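Local coordinates for PUA domain-containing protein (Pyrococcus horikoshii, PDB 3D79) that is of unknown function but probably binds RNA, at residues K64-R69 with V78-N83. Numbering follows the deposited sequence.
Sequences KPMFIR and VIALYN
The methyl group of Ala80 meets Met66 twice, once at its backbone and once at its thioether. Its CB, directed toward the strand, sits against the Met66 carbonyl oxygen, with Ala80 CB 3.4 Å from Met66 O. Separately, the methyl makes apolar contact with the end of the methionine: Ala80 CB is 3.9 Å from Met66 SD. Met66 CE is 4.0 Å from the same Ala80 CB. The Met66 side chain starts out away from the helix, with CG anti to the carbonyl carbon (chi1 -79°). The bend at chi2 (-61°) then swings SD back toward the helix, and a further bend at chi3 sets CE beside the alanine methyl. Met66 CA and Ala80 CA, 5.3 Å apart, are the nearest CA atoms across the contact.

Strand 64-69 and helix 78-83 belong to the Pre-PUA-like part of the chain and are joined through strand 73-76, the antiparallel neighbour of the first strand and an outer member of its five-stranded sheet. Met66 and Phe67 share one partner, Ile59 of strand 56-61, across a classic beta bulge, and the Phe67 ring has Met66 CB over its centre, 3.6 Å above the plane.

No hydrogen bond crosses between the two segments. A second carbonyl, Pro65 O, is 4.1 Å from Ile79 CG2, with a looser approach of 4.3 Å from Pro65 O to Ala80 CB. Ile79 holds CG1 anti to its backbone N (chi1 -170°), a torsion that sets CG2 between the backbone N and the carbonyl carbon, where it approaches Pro65 O, while CD1 turns off from the strand. On the helix 172-177 side, Ile79 also touches Trp174 and Thr177, and Val78 packs on Trp174.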
ATOM      1  N   LYS A  64       6.721  12.362  -8.956  1.00 20.56           N
ATOM      2  CA  LYS A  64       6.819  10.909  -8.817  1.00 19.91           C
ATOM      3  C   LYS A  64       5.493  10.320  -8.328  1.00 18.84           C
ATOM      4  O   LYS A  64       4.915  10.820  -7.367  1.00 17.85           O
ATOM      5  CB  LYS A  64       8.005  10.485  -7.942  1.00 20.73           C
ATOM      6  CG  LYS A  64       7.857  10.723  -6.462  1.00 23.03           C
ATOM      7  CD  LYS A  64       9.195  10.557  -5.752  1.00 26.63           C
ATOM      8  CE  LYS A  64       9.145  11.125  -4.344  1.00 27.37           C
ATOM      9  NZ  LYS A  64       8.590  12.511  -4.314  1.00 26.71           N
ATOM     10  N   PRO A  65       4.995   9.272  -9.015  1.00 17.94           N
ATOM     11  CA  PRO A  65       3.758   8.618  -8.584  1.00 17.19           C
ATOM     12  C   PRO A  65       3.942   8.011  -7.199  1.00 16.54           C
ATOM     13  O   PRO A  65       4.824   7.170  -7.002  1.00 16.71           O
ATOM     14  CB  PRO A  65       3.536   7.526  -9.641  1.00 17.54           C
ATOM     15  CG  PRO A  65       4.834   7.362 -10.334  1.00 17.74           C
ATOM     16  CD  PRO A  65       5.554   8.665 -10.237  1.00 18.08           C
ATOM     17  N   MET A  66       3.126   8.451  -6.247  1.00 15.65           N
ATOM     18  CA  MET A  66       3.287   8.028  -4.862  1.00 14.71           C
ATOM     19  C   MET A  66       2.091   7.269  -4.304  1.00 14.29           C
ATOM     20  O   MET A  66       2.272   6.255  -3.632  1.00 13.76           O
ATOM     21  CB  MET A  66       3.612   9.226  -3.957  1.00 14.88           C
ATOM     22  CG  MET A  66       5.076   9.672  -4.021  1.00 15.51           C
ATOM     23  SD  MET A  66       6.246   8.401  -3.499  1.00 16.80           S
ATOM     24  CE  MET A  66       5.793   8.199  -1.782  1.00 15.95           C
ATOM     25  N   PHE A  67       0.880   7.765  -4.563  1.00 14.18           N
ATOM     26  CA  PHE A  67      -0.309   7.195  -3.925  1.00 14.29           C
ATOM     27  C   PHE A  67      -1.433   6.879  -4.888  1.00 15.04           C
ATOM     28  O   PHE A  67      -1.581   7.524  -5.930  1.00 14.82           O
ATOM     29  CB  PHE A  67      -0.870   8.140  -2.857  1.00 14.12           C
ATOM     30  CG  PHE A  67       0.179   8.774  -2.005  1.00 13.34           C
ATOM     31  CD1 PHE A  67       0.911   8.009  -1.103  1.00 13.14           C
ATOM     32  CD2 PHE A  67       0.450  10.135  -2.114  1.00 13.11           C
ATOM     33  CE1 PHE A  67       1.908   8.598  -0.308  1.00 12.61           C
ATOM     34  CE2 PHE A  67       1.434  10.730  -1.325  1.00 13.44           C
ATOM     35  CZ  PHE A  67       2.173   9.959  -0.432  1.00 13.92           C
ATOM     36  N   ILE A  68      -2.223   5.883  -4.500  1.00 15.65           N
ATOM     37  CA  ILE A  68      -3.527   5.629  -5.105  1.00 16.82           C
ATOM     38  C   ILE A  68      -4.557   6.440  -4.329  1.00 17.48           C
ATOM     39  O   ILE A  68      -4.442   6.593  -3.115  1.00 17.16           O
ATOM     40  CB  ILE A  68      -3.875   4.109  -5.072  1.00 16.44           C
ATOM     41  CG1 ILE A  68      -5.007   3.776  -6.053  1.00 17.14           C
ATOM     42  CG2 ILE A  68      -4.199   3.623  -3.657  1.00 17.37           C
ATOM     43  CD1 ILE A  68      -5.049   2.287  -6.405  1.00 18.36           C
ATOM     44  N   ARG A  69      -5.547   6.990  -5.023  1.00 18.90           N
ATOM     45  CA  ARG A  69      -6.675   7.585  -4.325  1.00 20.75           C
ATOM     46  C   ARG A  69      -7.969   6.958  -4.815  1.00 22.13           C
ATOM     47  O   ARG A  69      -8.209   6.865  -6.020  1.00 21.81           O
ATOM     48  CB  ARG A  69      -6.711   9.112  -4.446  1.00 21.00           C
ATOM     49  CG  ARG A  69      -7.838   9.745  -3.610  1.00 21.91           C
ATOM     50  CD  ARG A  69      -7.658  11.242  -3.398  1.00 23.49           C
ATOM     51  NE  ARG A  69      -7.856  12.017  -4.620  1.00 25.33           N
ATOM     52  CZ  ARG A  69      -7.812  13.347  -4.684  1.00 25.92           C
ATOM     53  NH1 ARG A  69      -7.580  14.068  -3.592  1.00 26.04           N
ATOM     54  NH2 ARG A  69      -8.005  13.961  -5.844  1.00 25.36           N
ATOM     55  N   VAL A  78       2.271   0.432  -5.197  1.00 13.68           N
ATOM     56  CA  VAL A  78       3.258  -0.652  -5.137  1.00 13.85           C
ATOM     57  C   VAL A  78       4.646  -0.150  -5.562  1.00 14.00           C
ATOM     58  O   VAL A  78       5.645  -0.500  -4.923  1.00 14.55           O
ATOM     59  CB  VAL A  78       2.812  -1.918  -5.927  1.00 13.98           C
ATOM     60  CG1 VAL A  78       3.879  -3.010  -5.855  1.00 15.21           C
ATOM     61  CG2 VAL A  78       1.508  -2.457  -5.347  1.00 13.43           C
ATOM     62  N   ILE A  79       4.708   0.676  -6.607  1.00 14.44           N
ATOM     63  CA  ILE A  79       5.992   1.251  -7.051  1.00 15.33           C
ATOM     64  C   ILE A  79       6.660   2.093  -5.952  1.00 15.11           C
ATOM     65  O   ILE A  79       7.877   1.980  -5.728  1.00 15.37           O
ATOM     66  CB  ILE A  79       5.890   2.025  -8.406  1.00 15.42           C
ATOM     67  CG1 ILE A  79       7.289   2.385  -8.938  1.00 17.26           C
ATOM     68  CG2 ILE A  79       5.026   3.270  -8.283  1.00 15.98           C
ATOM     69  CD1 ILE A  79       8.200   1.179  -9.150  1.00 18.63           C
ATOM     70  N   ALA A  80       5.863   2.907  -5.253  1.00 14.76           N
ATOM     71  CA  ALA A  80       6.365   3.729  -4.148  1.00 15.00           C
ATOM     72  C   ALA A  80       6.954   2.861  -3.032  1.00 14.92           C
ATOM     73  O   ALA A  80       8.043   3.142  -2.512  1.00 14.48           O
ATOM     74  CB  ALA A  80       5.264   4.621  -3.603  1.00 14.95           C
ATOM     75  N   LEU A  81       6.232   1.799  -2.677  1.00 14.69           N
ATOM     76  CA  LEU A  81       6.703   0.856  -1.673  1.00 15.07           C
ATOM     77  C   LEU A  81       7.923   0.074  -2.163  1.00 15.87           C
ATOM     78  O   LEU A  81       8.802  -0.273  -1.367  1.00 15.47           O
ATOM     79  CB  LEU A  81       5.575  -0.099  -1.268  1.00 14.92           C
ATOM     80  CG  LEU A  81       4.406   0.571  -0.528  1.00 14.28           C
ATOM     81  CD1 LEU A  81       3.237  -0.398  -0.399  1.00 13.58           C
ATOM     82  CD2 LEU A  81       4.816   1.098   0.846  1.00 15.19           C
ATOM     83  N   TYR A  82       7.963  -0.206  -3.466  1.00 16.46           N
ATOM     84  CA  TYR A  82       9.088  -0.932  -4.059  1.00 18.06           C
ATOM     85  C   TYR A  82      10.374  -0.134  -3.893  1.00 18.03           C
ATOM     86  O   TYR A  82      11.403  -0.670  -3.459  1.00 18.23           O
ATOM     87  CB  TYR A  82       8.838  -1.243  -5.537  1.00 19.53           C
ATOM     88  CG  TYR A  82       9.933  -2.103  -6.132  1.00 21.75           C
ATOM     89  CD1 TYR A  82       9.853  -3.493  -6.081  1.00 24.05           C
ATOM     90  CD2 TYR A  82      11.061  -1.522  -6.714  1.00 23.89           C
ATOM     91  CE1 TYR A  82      10.870  -4.292  -6.613  1.00 25.05           C
ATOM     92  CE2 TYR A  82      12.081  -2.310  -7.248  1.00 24.75           C
ATOM     93  CZ  TYR A  82      11.974  -3.689  -7.192  1.00 24.01           C
ATOM     94  OH  TYR A  82      12.983  -4.468  -7.720  1.00 25.46           O
ATOM     95  N   ASN A  83      10.311   1.148  -4.232  1.00 17.76           N
ATOM     96  CA  ASN A  83      11.460   2.030  -4.048  1.00 17.49           C
ATOM     97  C   ASN A  83      11.869   2.160  -2.584  1.00 17.15           C
ATOM     98  O   ASN A  83      13.059   2.154  -2.262  1.00 16.98           O
ATOM     99  CB  ASN A  83      11.203   3.389  -4.707  1.00 18.02           C
ATOM    100  CG  ASN A  83      11.214   3.298  -6.219  1.00 18.96           C
ATOM    101  OD1 ASN A  83      11.903   2.451  -6.792  1.00 20.17           O
ATOM    102  ND2 ASN A  83      10.445   4.160  -6.874  1.00 20.67           N
TER